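Local coordinates for pentafunctional AROM polypeptide (Schizosaccharomyces pombe, PDB 5SWV), which carries the dehydroquinate dehydratase and shikimate dehydrogenase parts of a multifunctional shikimate-pathway enzyme, probably turning 3-dehydroquinate into shikimate by way of 3-dehydroshikimate, at residues H263-S266 with P267-H270; I310-K313 with L314-M317; D350-D353 with W354-I357; G356-D359 with T360-A364; N408-R411 with V412-V415. All coordinates share one frame; numbering follows the deposited sequence.

How the interactions relate
All five contacts are local, three to five residues apart along the chain. Interaction 3 is the buried one; interactions 1, 2, 4 and 5 are partly buried, 5 lying farthest from the centre of the chain. Interactions 3 and 4 share Gly356 and Ile357 on helix 353-364: the first starts that helix with a capping asparagine and weak first-turn bonds, the second continues it with regular bonds and apolar pairs. Interactions 2 and 3 touch through the salt bridge of Lys313 and Asp353, while interaction 1 begins another helix about 17 Å from interaction 3, centre to centre. Water joins partners in interactions 1 to 3; interaction 5 buries Val412 and keeps its charged side chains at the surface.

Interaction 1: H263-S266 with P267-H270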
loop_
_atom_site.group_PDB
_atom_site.type_symbol
_atom_site.label_atom_id
_atom_site.label_comp_id
_atom_site.label_asym_id
_atom_site.label_seq_id
_atom_site.Cartn_x
_atom_site.Cartn_y
_atom_site.Cartn_z
ATOM N N HIS A 263 17.357 6.816 -22.559
ATOM C CA HIS A 263 18.081 6.552 -21.309
ATOM C C HIS A 263 17.215 6.468 -20.051
ATOM O O HIS A 263 17.745 6.396 -18.946
ATOM C CB HIS A 263 19.147 7.638 -21.094
ATOM C CG HIS A 263 20.337 7.500 -21.992
ATOM N ND1 HIS A 263 20.746 8.506 -22.844
ATOM C CD2 HIS A 263 21.211 6.476 -22.168
ATOM C CE1 HIS A 263 21.823 8.111 -23.500
ATOM N NE2 HIS A 263 22.119 6.880 -23.117
ATOM N N SER A 264 15.897 6.481 -20.195
ATOM C CA SER A 264 15.010 6.251 -19.052
ATOM C C SER A 264 15.274 4.871 -18.433
ATOM O O SER A 264 15.441 3.889 -19.152
ATOM C CB SER A 264 13.538 6.360 -19.469
ATOM O OG SER A 264 12.675 5.914 -18.438
ATOM N N ARG A 265 15.302 4.827 -17.101
ATOM C CA ARG A 265 15.496 3.596 -16.337
ATOM C C ARG A 265 14.183 3.029 -15.796
ATOM O O ARG A 265 14.190 2.150 -14.929
ATOM C CB ARG A 265 16.482 3.851 -15.194
ATOM C CG ARG A 265 17.838 4.346 -15.685
ATOM C CD ARG A 265 18.888 4.362 -14.582
ATOM N NE ARG A 265 19.420 3.020 -14.325
ATOM C CZ ARG A 265 20.402 2.417 -15.008
ATOM N NH1 ARG A 265 21.012 3.012 -16.041
ATOM N NH2 ARG A 265 20.781 1.184 -14.653
ATOM N N SER A 266 13.060 3.523 -16.314
ATOM C CA SER A 266 11.759 2.961 -15.984
ATOM C C SER A 266 11.584 1.507 -16.425
ATOM O O SER A 266 10.993 0.735 -15.702
ATOM C CB SER A 266 10.631 3.827 -16.540
ATOM O OG SER A 266 10.460 4.946 -15.705
ATOM N N PRO A 267 12.101 1.125 -17.602
ATOM C CA PRO A 267 12.010 -0.302 -17.947
ATOM C C PRO A 267 12.694 -1.248 -16.955
ATOM O O PRO A 267 12.121 -2.285 -16.646
ATOM C CB PRO A 267 12.647 -0.371 -19.336
ATOM C CG PRO A 267 12.394 0.985 -19.905
ATOM C CD PRO A 267 12.582 1.918 -18.742
ATOM N N ILE A 268 13.854 -0.865 -16.415
ATOM C CA ILE A 268 14.546 -1.702 -15.422
ATOM C C ILE A 268 13.708 -1.759 -14.155
ATOM O O ILE A 268 13.582 -2.821 -13.534
ATOM C CB ILE A 268 15.977 -1.214 -15.065
ATOM C CG1 ILE A 268 16.787 -0.881 -16.337
ATOM C CG2 ILE A 268 16.727 -2.282 -14.264
ATOM C CD1 ILE A 268 18.252 -0.552 -16.109
ATOM N N LEU A 269 13.125 -0.619 -13.788
ATOM C CA LEU A 269 12.333 -0.515 -12.556
ATOM C C LEU A 269 11.146 -1.459 -12.586
ATOM O O LEU A 269 10.982 -2.287 -11.682
ATOM C CB LEU A 269 11.932 0.945 -12.276
ATOM C CG LEU A 269 10.617 1.413 -11.629
ATOM C CD1 LEU A 269 10.130 0.707 -10.379
ATOM C CD2 LEU A 269 10.767 2.904 -11.321
ATOM N N HIS A 270 10.352 -1.378 -13.642
ATOM C CA HIS A 270 9.172 -2.234 -13.754
ATOM C C HIS A 270 9.503 -3.706 -14.062
ATOM O O HIS A 270 8.843 -4.594 -13.534
ATOM C CB HIS A 270 8.194 -1.644 -14.757
ATOM C CG HIS A 270 7.604 -0.345 -14.311
ATOM N ND1 HIS A 270 6.390 -0.265 -13.669
ATOM C CD2 HIS A 270 8.061 0.925 -14.405
ATOM C CE1 HIS A 270 6.121 0.997 -13.386
ATOM N NE2 HIS A 270 7.119 1.739 -13.822
HETATM O O HOH W 1 7.908 4.344 -13.871
#
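His270 folds its side chain back along the first turn of helix 266-277 and lies against the carbonyl of Ser266. Its CB starts 3.8 Å from Ser266 O, and with CG anti to its own carbonyl carbon (chi1 -66°) the ring swings down beside the same oxygen. CD2 then comes nearest, 3.2 Å from Ser266 O, which sits at the ring edge, in its plane. At the tip, NE2 meets water 1 at 2.7 Å, also in the ring plane, and that water reaches back to Ser266 OG. Ser266 O is thus flanked by the imidazole while it accepts the nearly straight bond from His270 N (3.0 Å, 174°).

One residue earlier, Leu269 N bonds to Arg265 O at 3.2 Å, with Arg265 at the N-cap position. Arg265 and Ile268 run side by side, Ile268 CD1 lying over one guanidinium face, 3.4 Å from Arg265 NH2; the guanidinium also forms a salt bridge with the chain terminus at Glu531. The His270 ring stacks with Tyr283 of strand 282-285. Ahead of the helix, Ser264 OG accepts from Ser266 N at 3.2 Å, closing an ST turn. This serine-rich helix start, His-Ser-Arg-Ser-Pro, is consistent with the Ser-x-Ser substrate loop of shikimate dehydrogenases, whose serines bind the shikimate carboxylate in relatives.

Interaction 2: I310-K313 with L314-M317; sequences IPYK and LSVM
Water 2 bridges Pro311 and Ser315: it donates to Pro311 O at 2.7 Å and accepts from Ser315 N at 2.8 Å, pinning the two sides of the loop together. The direct bond across the bend runs from Val316 N to Tyr312 O (3.1 Å), bent to 140°, with the donor tilted 27° from the carbonyl plane. Val316 CB and CG1 lie beside the same oxygen, CG1 being 3.4 Å from Tyr312 O.

The hydroxyl of Ser315 sits between its backbone N and carbonyl carbon (chi1 58°), which turns OG back to within 3.7 Å of Tyr312 CD1. Pro311, joined by a cis peptide bond, lays CD over the centre of one face of the Tyr312 ring. At the far end of that ring the OH bonds to Thr288 O. Lys313, its chain bent at chi3 and chi4, leads NZ to a salt bridge with Asp353. Met317 CG and SD rest against Lys313 O, and a type I turn runs from Leu314 to Met317. The Ile-Pro-Tyr-Lys sequence, with its lysine paired to an aspartate, resembles the active-site loop of the shikimate dehydrogenase family.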
loop_
_atom_site.group_PDB
_atom_site.type_symbol
_atom_site.label_atom_id
_atom_site.label_comp_id
_atom_site.label_asym_id
_atom_site.label_seq_id
_atom_site.Cartn_x
_atom_site.Cartn_y
_atom_site.Cartn_z
ATOM N N ILE A 310 7.810 13.823 -20.554
ATOM C CA ILE A 310 7.901 14.998 -21.432
ATOM C C ILE A 310 8.085 14.539 -22.873
ATOM O O ILE A 310 8.881 13.621 -23.109
ATOM C CB ILE A 310 9.105 15.891 -21.012
ATOM C CG1 ILE A 310 8.830 16.577 -19.658
ATOM C CG2 ILE A 310 9.431 16.951 -22.062
ATOM C CD1 ILE A 310 10.081 16.826 -18.825
ATOM N N PRO A 311 7.402 15.182 -23.845
ATOM C CA PRO A 311 6.549 16.364 -23.797
ATOM C C PRO A 311 5.053 16.052 -23.962
ATOM O O PRO A 311 4.321 16.868 -24.537
ATOM C CB PRO A 311 7.050 17.136 -25.016
ATOM C CG PRO A 311 7.245 16.043 -26.040
ATOM C CD PRO A 311 7.611 14.793 -25.262
ATOM N N TYR A 312 4.603 14.909 -23.444
ATOM C CA TYR A 312 3.271 14.394 -23.751
ATOM C C TYR A 312 2.296 14.281 -22.566
ATOM O O TYR A 312 1.162 13.824 -22.755
ATOM C CB TYR A 312 3.418 13.032 -24.425
ATOM C CG TYR A 312 4.124 13.019 -25.772
ATOM C CD1 TYR A 312 4.051 14.104 -26.670
ATOM C CD2 TYR A 312 4.834 11.888 -26.179
ATOM C CE1 TYR A 312 4.699 14.065 -27.908
ATOM C CE2 TYR A 312 5.476 11.838 -27.414
ATOM C CZ TYR A 312 5.401 12.925 -28.276
ATOM O OH TYR A 312 6.013 12.848 -29.504
ATOM N N LYS A 313 2.694 14.731 -21.370
ATOM C CA LYS A 313 1.824 14.611 -20.186
ATOM C C LYS A 313 0.499 15.382 -20.301
ATOM O O LYS A 313 -0.509 14.970 -19.717
ATOM C CB LYS A 313 2.571 15.010 -18.922
ATOM C CG LYS A 313 3.698 14.047 -18.605
ATOM C CD LYS A 313 4.810 14.658 -17.776
ATOM C CE LYS A 313 4.525 14.560 -16.298
ATOM N NZ LYS A 313 5.803 14.333 -15.572
ATOM N N LEU A 314 0.493 16.481 -21.059
ATOM C CA LEU A 314 -0.733 17.248 -21.277
ATOM C C LEU A 314 -1.476 16.825 -22.542
ATOM O O LEU A 314 -2.699 16.682 -22.529
ATOM C CB LEU A 314 -0.441 18.757 -21.305
ATOM C CG LEU A 314 -0.002 19.389 -19.971
ATOM C CD1 LEU A 314 1.515 19.338 -19.776
ATOM C CD2 LEU A 314 -0.472 20.822 -19.885
ATOM N N SER A 315 -0.735 16.620 -23.628
ATOM C CA SER A 315 -1.347 16.321 -24.925
ATOM C C SER A 315 -1.958 14.929 -25.007
ATOM O O SER A 315 -2.764 14.674 -25.886
ATOM C CB SER A 315 -0.344 16.513 -26.059
ATOM O OG SER A 315 0.776 15.686 -25.868
ATOM N N VAL A 316 -1.585 14.043 -24.096
ATOM C CA VAL A 316 -2.132 12.693 -24.074
ATOM C C VAL A 316 -3.543 12.655 -23.491
ATOM O O VAL A 316 -4.309 11.747 -23.798
ATOM C CB VAL A 316 -1.198 11.721 -23.299
ATOM C CG1 VAL A 316 -1.383 11.824 -21.786
ATOM C CG2 VAL A 316 -1.396 10.295 -23.770
ATOM N N MET A 317 -3.873 13.633 -22.653
ATOM C CA MET A 317 -5.170 13.679 -21.950
ATOM C C MET A 317 -6.384 13.647 -22.878
ATOM O O MET A 317 -7.437 13.150 -22.499
ATOM C CB MET A 317 -5.236 14.910 -21.043
ATOM C CG MET A 317 -4.278 14.808 -19.876
ATOM S SD MET A 317 -4.063 16.333 -18.956
ATOM C CE MET A 317 -5.643 16.406 -18.110
HETATM O O HOH W 2 1.933 17.404 -23.340
#

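Interaction 3: D350-D353 with W354-I357; sequences DNTD and WRGI
This is the polar entry into helix 353-364, capped by Asn351 in the loop just after strand 345-350, in an Asp-Asn-Thr-Asp sequence characteristic of shikimate dehydrogenases. Across the join, Trp354 presents its indole edge to Asn351 O, which lies near the ring plane and 3.2 Å from Trp354 CD1. With CG between the backbone N and the carbonyl carbon (chi1 74°), the indole is turned back toward the strand. Water 3 lies in the indole plane, accepting from Trp354 NE1 at 2.9 Å and donating to Asp350 OD1. The same carboxylate oxygen takes Asn351 N on its anti side, at 2.6 Å.

Asn351 OD1 accepts from Asp353 N at 3.1 Å, the capping bond. Thr352 O then receives two weak bonds, from Arg355 N at 2.9 Å and from Gly356 N at 3.5 Å, while Arg355 CB also leans on this oxygen. Beyond CB the Arg355 chain bends twice, passing CD over one face of the Trp354 ring, toward its rim, and carrying NE to a salt bridge with Asp359. Asn351 ND2 is held by Ala332 O. Around this start, Trp354 packs on helix 382-393, meeting Tyr389 edge-to-face; Thr352 faces helix 500-516, its OG1 bonded to Gln507 O and Ser511 OG; and Asp350 packs against Ile337 of strand 335-340.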
loop_
_atom_site.group_PDB
_atom_site.type_symbol
_atom_site.label_atom_id
_atom_site.label_comp_id
_atom_site.label_asym_id
_atom_site.label_seq_id
_atom_site.Cartn_x
_atom_site.Cartn_y
_atom_site.Cartn_z
ATOM N N ASP A 350 -3.981 8.958 -14.678
ATOM C CA ASP A 350 -3.646 9.368 -13.331
ATOM C C ASP A 350 -2.279 10.034 -13.381
ATOM O O ASP A 350 -1.625 10.083 -14.429
ATOM C CB ASP A 350 -3.652 8.158 -12.375
ATOM C CG ASP A 350 -3.919 8.542 -10.890
ATOM O OD1 ASP A 350 -3.614 9.683 -10.467
ATOM O OD2 ASP A 350 -4.429 7.695 -10.130
ATOM N N ASN A 351 -1.871 10.562 -12.234
ATOM C CA ASN A 351 -0.647 11.301 -12.083
ATOM C C ASN A 351 -0.030 10.915 -10.758
ATOM O O ASN A 351 -0.547 11.283 -9.702
ATOM C CB ASN A 351 -0.984 12.789 -12.101
ATOM C CG ASN A 351 0.228 13.655 -12.283
ATOM O OD1 ASN A 351 1.213 13.543 -11.560
ATOM N ND2 ASN A 351 0.164 14.523 -13.264
ATOM N N THR A 352 1.057 10.156 -10.809
ATOM C CA THR A 352 1.775 9.748 -9.603
ATOM C C THR A 352 2.977 10.617 -9.265
ATOM O O THR A 352 3.679 10.313 -8.308
ATOM C CB THR A 352 2.292 8.315 -9.731
ATOM O OG1 THR A 352 3.111 8.234 -10.888
ATOM C CG2 THR A 352 1.156 7.341 -9.844
ATOM N N ASP A 353 3.225 11.695 -10.007
ATOM C CA ASP A 353 4.383 12.553 -9.709
ATOM C C ASP A 353 4.414 12.984 -8.234
ATOM O O ASP A 353 5.436 12.850 -7.564
ATOM C CB ASP A 353 4.444 13.764 -10.655
ATOM C CG ASP A 353 4.868 13.383 -12.105
ATOM O OD1 ASP A 353 5.528 12.324 -12.313
ATOM O OD2 ASP A 353 4.543 14.152 -13.040
ATOM N N TRP A 354 3.280 13.438 -7.715
ATOM C CA TRP A 354 3.177 13.792 -6.289
ATOM C C TRP A 354 3.505 12.646 -5.318
ATOM O O TRP A 354 4.015 12.886 -4.222
ATOM C CB TRP A 354 1.793 14.371 -5.963
ATOM C CG TRP A 354 0.684 13.383 -5.907
ATOM C CD1 TRP A 354 -0.003 12.863 -6.959
ATOM C CD2 TRP A 354 0.128 12.787 -4.730
ATOM N NE1 TRP A 354 -0.959 11.976 -6.514
ATOM C CE2 TRP A 354 -0.908 11.922 -5.150
ATOM C CE3 TRP A 354 0.399 12.911 -3.360
ATOM C CZ2 TRP A 354 -1.683 11.192 -4.256
ATOM C CZ3 TRP A 354 -0.366 12.184 -2.462
ATOM C CH2 TRP A 354 -1.396 11.328 -2.917
ATOM N N ARG A 355 3.194 11.414 -5.714
ATOM C CA ARG A 355 3.429 10.254 -4.869
ATOM C C ARG A 355 4.920 10.076 -4.584
ATOM O O ARG A 355 5.295 9.633 -3.499
ATOM C CB ARG A 355 2.855 8.988 -5.513
ATOM C CG ARG A 355 1.333 8.999 -5.666
ATOM C CD ARG A 355 0.608 8.867 -4.328
ATOM N NE ARG A 355 1.091 7.654 -3.711
ATOM C CZ ARG A 355 0.696 6.435 -4.043
ATOM N NH1 ARG A 355 -0.269 6.231 -4.932
ATOM N NH2 ARG A 355 1.260 5.399 -3.459
ATOM N N GLY A 356 5.769 10.432 -5.547
ATOM C CA GLY A 356 7.204 10.443 -5.330
ATOM C C GLY A 356 7.597 11.267 -4.114
ATOM O O GLY A 356 8.523 10.901 -3.378
ATOM N N ILE A 357 6.885 12.374 -3.906
ATOM C CA ILE A 357 7.103 13.246 -2.756
ATOM C C ILE A 357 6.422 12.677 -1.530
ATOM O O ILE A 357 7.067 12.413 -0.534
ATOM C CB ILE A 357 6.597 14.674 -3.029
ATOM C CG1 ILE A 357 7.339 15.255 -4.252
ATOM C CG2 ILE A 357 6.815 15.565 -1.808
ATOM C CD1 ILE A 357 6.767 16.553 -4.770
HETATM O O HOH W 3 -2.951 10.288 -7.711
#

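Interaction 4: G356-D359 with T360-A364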
loop_
_atom_site.group_PDB
_atom_site.type_symbol
_atom_site.label_atom_id
_atom_site.label_comp_id
_atom_site.label_asym_id
_atom_site.label_seq_id
_atom_site.Cartn_x
_atom_site.Cartn_y
_atom_site.Cartn_z
ATOM N N GLY A 356 5.769 10.432 -5.547
ATOM C CA GLY A 356 7.204 10.443 -5.330
ATOM C C GLY A 356 7.597 11.267 -4.114
ATOM O O GLY A 356 8.523 10.901 -3.378
ATOM N N ILE A 357 6.885 12.374 -3.906
ATOM C CA ILE A 357 7.103 13.246 -2.756
ATOM C C ILE A 357 6.422 12.677 -1.530
ATOM O O ILE A 357 7.067 12.413 -0.534
ATOM C CB ILE A 357 6.597 14.674 -3.029
ATOM C CG1 ILE A 357 7.339 15.255 -4.252
ATOM C CG2 ILE A 357 6.815 15.565 -1.808
ATOM C CD1 ILE A 357 6.767 16.553 -4.770
ATOM N N TYR A 358 5.122 12.470 -1.625
ATOM C CA TYR A 358 4.344 11.973 -0.520
ATOM C C TYR A 358 4.899 10.691 0.074
ATOM O O TYR A 358 5.161 10.629 1.268
ATOM C CB TYR A 358 2.895 11.751 -0.957
ATOM C CG TYR A 358 2.019 11.303 0.173
ATOM C CD1 TYR A 358 1.877 9.956 0.462
ATOM C CD2 TYR A 358 1.367 12.228 0.988
ATOM C CE1 TYR A 358 1.093 9.533 1.525
ATOM C CE2 TYR A 358 0.570 11.822 2.045
ATOM C CZ TYR A 358 0.440 10.473 2.315
ATOM O OH TYR A 358 -0.323 10.030 3.357
ATOM N N ASP A 359 5.073 9.670 -0.763
ATOM C CA ASP A 359 5.483 8.336 -0.299
ATOM C C ASP A 359 6.900 8.321 0.283
ATOM O O ASP A 359 7.228 7.463 1.120
ATOM C CB ASP A 359 5.457 7.297 -1.429
ATOM C CG ASP A 359 4.066 7.025 -2.001
ATOM O OD1 ASP A 359 3.041 7.590 -1.553
ATOM O OD2 ASP A 359 4.009 6.203 -2.938
ATOM N N THR A 360 7.755 9.225 -0.192
ATOM C CA THR A 360 9.118 9.322 0.321
ATOM C C THR A 360 9.087 9.777 1.783
ATOM O O THR A 360 9.711 9.154 2.629
ATOM C CB THR A 360 9.967 10.265 -0.545
ATOM O OG1 THR A 360 10.059 9.724 -1.859
ATOM C CG2 THR A 360 11.358 10.424 0.014
ATOM N N PHE A 361 8.340 10.844 2.064
ATOM C CA PHE A 361 8.122 11.314 3.430
ATOM C C PHE A 361 7.429 10.260 4.281
ATOM O O PHE A 361 7.870 9.967 5.391
ATOM C CB PHE A 361 7.314 12.626 3.445
ATOM C CG PHE A 361 8.143 13.849 3.148
ATOM C CD1 PHE A 361 8.989 14.384 4.110
ATOM C CD2 PHE A 361 8.075 14.473 1.913
ATOM C CE1 PHE A 361 9.762 15.500 3.838
ATOM C CE2 PHE A 361 8.843 15.603 1.640
ATOM C CZ PHE A 361 9.690 16.108 2.603
ATOM N N ALA A 362 6.363 9.672 3.751
ATOM C CA ALA A 362 5.625 8.636 4.483
ATOM C C ALA A 362 6.557 7.555 5.053
ATOM O O ALA A 362 6.406 7.171 6.212
ATOM C CB ALA A 362 4.556 8.010 3.601
ATOM N N ASN A 363 7.531 7.117 4.252
ATOM C CA ASN A 363 8.504 6.096 4.664
ATOM C C ASN A 363 9.689 6.615 5.466
ATOM O O ASN A 363 10.203 5.901 6.327
ATOM C CB ASN A 363 9.018 5.295 3.449
ATOM C CG ASN A 363 8.006 4.269 2.963
ATOM O OD1 ASN A 363 8.065 3.086 3.338
ATOM N ND2 ASN A 363 7.041 4.723 2.158
ATOM N N ALA A 364 10.125 7.837 5.185
ATOM C CA ALA A 364 11.300 8.405 5.857
ATOM C C ALA A 364 11.056 8.864 7.292
ATOM O O ALA A 364 12.024 9.067 8.015
ATOM C CB ALA A 364 11.873 9.561 5.048
#
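Backbone bonds run regularly from Ile357, Tyr358 and Asp359 to the residues four places on. Phe361 N meets Ile357 O almost straight (3.3 Å, 175°), Ala362 N meets Tyr358 O in the carbonyl plane at 2.9 Å, and Asn363 N reaches Asp359 O at 3.2 Å from above its plane. Two side chains add to these. Asn363 ND2 donates to the same Asp359 O at 2.9 Å, the oxygen lying close to the amide plane, so one carbonyl is held by both backbone and side chain. Thr360 OG1, anti to its carbonyl carbon (chi1 -63°), turns back to donate to Gly356 O, a bond modelled very short, so its length is doubtful.

All this lies on helix 353-364, which leads from strand 345-350 of the mixed sheet towards strand 374-378 of the parallel, Rossmann-like sheet.

The apolar pairs follow the same four-residue spacing. Ile357 and Phe361 lie side by side, CG2 of the first 4.0 Å from CE2 of the second. Tyr358 CE1 approaches Ala362 CB obliquely at 4.3 Å. Phe361 goes on to touch Val473 and Leu475 of strand 472-476, and Ile357 packs on Ala386 and Ala387 of helix 382-393.

Interaction 5: N408-R411 with V412-V415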
loop_
_atom_site.group_PDB
_atom_site.type_symbol
_atom_site.label_atom_id
_atom_site.label_comp_id
_atom_site.label_asym_id
_atom_site.label_seq_id
_atom_site.Cartn_x
_atom_site.Cartn_y
_atom_site.Cartn_z
ATOM N N ASN A 408 6.370 34.653 -8.606
ATOM C CA ASN A 408 6.506 33.208 -8.714
ATOM C C ASN A 408 5.708 32.489 -7.626
ATOM O O ASN A 408 4.896 31.628 -7.937
ATOM C CB ASN A 408 7.988 32.784 -8.652
ATOM C CG ASN A 408 8.673 32.809 -10.015
ATOM O OD1 ASN A 408 8.226 32.157 -10.960
ATOM N ND2 ASN A 408 9.782 33.532 -10.112
ATOM N N SER A 409 5.928 32.861 -6.366
ATOM C CA SER A 409 5.238 32.234 -5.239
ATOM C C SER A 409 3.732 32.454 -5.304
ATOM O O SER A 409 2.954 31.546 -4.994
ATOM C CB SER A 409 5.759 32.764 -3.907
ATOM O OG SER A 409 7.148 32.584 -3.782
ATOM N N TYR A 410 3.325 33.652 -5.705
ATOM C CA TYR A 410 1.905 33.972 -5.864
ATOM C C TYR A 410 1.214 33.132 -6.930
ATOM O O TYR A 410 0.097 32.703 -6.734
ATOM C CB TYR A 410 1.689 35.478 -6.137
ATOM C CG TYR A 410 1.636 36.314 -4.871
ATOM C CD1 TYR A 410 0.674 36.047 -3.893
ATOM C CD2 TYR A 410 2.538 37.367 -4.647
ATOM C CE1 TYR A 410 0.617 36.778 -2.724
ATOM C CE2 TYR A 410 2.483 38.113 -3.478
ATOM C CZ TYR A 410 1.516 37.805 -2.523
ATOM O OH TYR A 410 1.413 38.507 -1.350
ATOM N N ARG A 411 1.876 32.884 -8.043
ATOM C CA ARG A 411 1.295 32.053 -9.088
ATOM C C ARG A 411 0.936 30.637 -8.554
ATOM O O ARG A 411 -0.141 30.075 -8.845
ATOM C CB ARG A 411 2.272 31.948 -10.257
ATOM C CG ARG A 411 1.672 31.301 -11.491
ATOM C CD ARG A 411 2.633 30.337 -12.152
ATOM N NE ARG A 411 3.795 31.083 -12.625
ATOM C CZ ARG A 411 5.063 30.905 -12.244
ATOM N NH1 ARG A 411 5.425 29.951 -11.374
ATOM N NH2 ARG A 411 5.996 31.693 -12.774
ATOM N N VAL A 412 1.853 30.094 -7.764
ATOM C CA VAL A 412 1.679 28.801 -7.145
ATOM C C VAL A 412 0.603 28.856 -6.077
ATOM O O VAL A 412 -0.259 27.991 -6.035
ATOM C CB VAL A 412 2.984 28.331 -6.493
ATOM C CG1 VAL A 412 2.756 27.051 -5.695
ATOM C CG2 VAL A 412 4.059 28.135 -7.554
ATOM N N GLN A 413 0.682 29.850 -5.196
ATOM C CA GLN A 413 -0.284 29.988 -4.105
ATOM C C GLN A 413 -1.723 30.024 -4.640
ATOM O O GLN A 413 -2.607 29.370 -4.091
ATOM C CB GLN A 413 0.009 31.253 -3.270
ATOM C CG GLN A 413 -0.963 31.519 -2.109
ATOM C CD GLN A 413 -0.615 32.764 -1.309
ATOM O OE1 GLN A 413 -0.663 33.880 -1.831
ATOM N NE2 GLN A 413 -0.269 32.583 -0.037
ATOM N N ASP A 414 -1.925 30.764 -5.730
ATOM C CA ASP A 414 -3.256 31.025 -6.279
ATOM C C ASP A 414 -3.921 29.804 -6.923
ATOM O O ASP A 414 -5.105 29.857 -7.231
ATOM C CB ASP A 414 -3.218 32.205 -7.283
ATOM C CG ASP A 414 -2.848 33.557 -6.617
ATOM O OD1 ASP A 414 -2.884 33.690 -5.363
ATOM O OD2 ASP A 414 -2.499 34.498 -7.359
ATOM N N VAL A 415 -3.172 28.722 -7.132
ATOM C CA VAL A 415 -3.755 27.426 -7.516
ATOM C C VAL A 415 -4.613 26.830 -6.387
ATOM O O VAL A 415 -5.550 26.092 -6.632
ATOM C CB VAL A 415 -2.644 26.412 -7.899
ATOM C CG1 VAL A 415 -3.201 25.008 -8.117
ATOM C CG2 VAL A 415 -1.886 26.871 -9.142
#
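Ser409 and Val412 meet on the packed side of helix 406-413. Val412 sets CB 3.5 Å from Ser409 O, and its CG2 lies 3.6 Å from Asn408 O, against the preceding turn. Behind it, the valine packs on Ser384 and Ile388 of helix 382-393 and on Leu401 of strand 398-403. Ser409 O is taken by Gln413 N in the shortest bond across the join (2.8 Å, 164°), and its hydroxyl bonds to Asn403 ND2. The bond from Val412 N to Asn408 O is weak by comparison.

Tyr410 and Gln413 form a partly covered pair, side by side against Ile424 of strand 422-426. Gln413, extended with CG anti to its backbone N (chi1 179°), brings OE1 obliquely to 3.3 Å from Tyr410 CD1, the amide and ring planes 57° apart.

The open side belongs to Arg411 and Asp414. Arg411 bends along the surface and its NH2 donates to Asn408 OD1 at 2.9 Å, the acceptor tilted from the guanidinium plane. Asp414 N bonds to Tyr410 O at 3.0 Å, and the Asp414 carboxylate turns back beside that carbonyl.

The helix joins strands 398-403 and 422-426 in a beta-alpha-beta unit, with Gln413 also touching Ile422. The chemistry divides accordingly: hydrocarbon and the sound Gln413 N bond face the sheet and helix 382-393, while the charged groups of Arg411 and Asp414 stay at the exposed surface, where solvent can probably reach them.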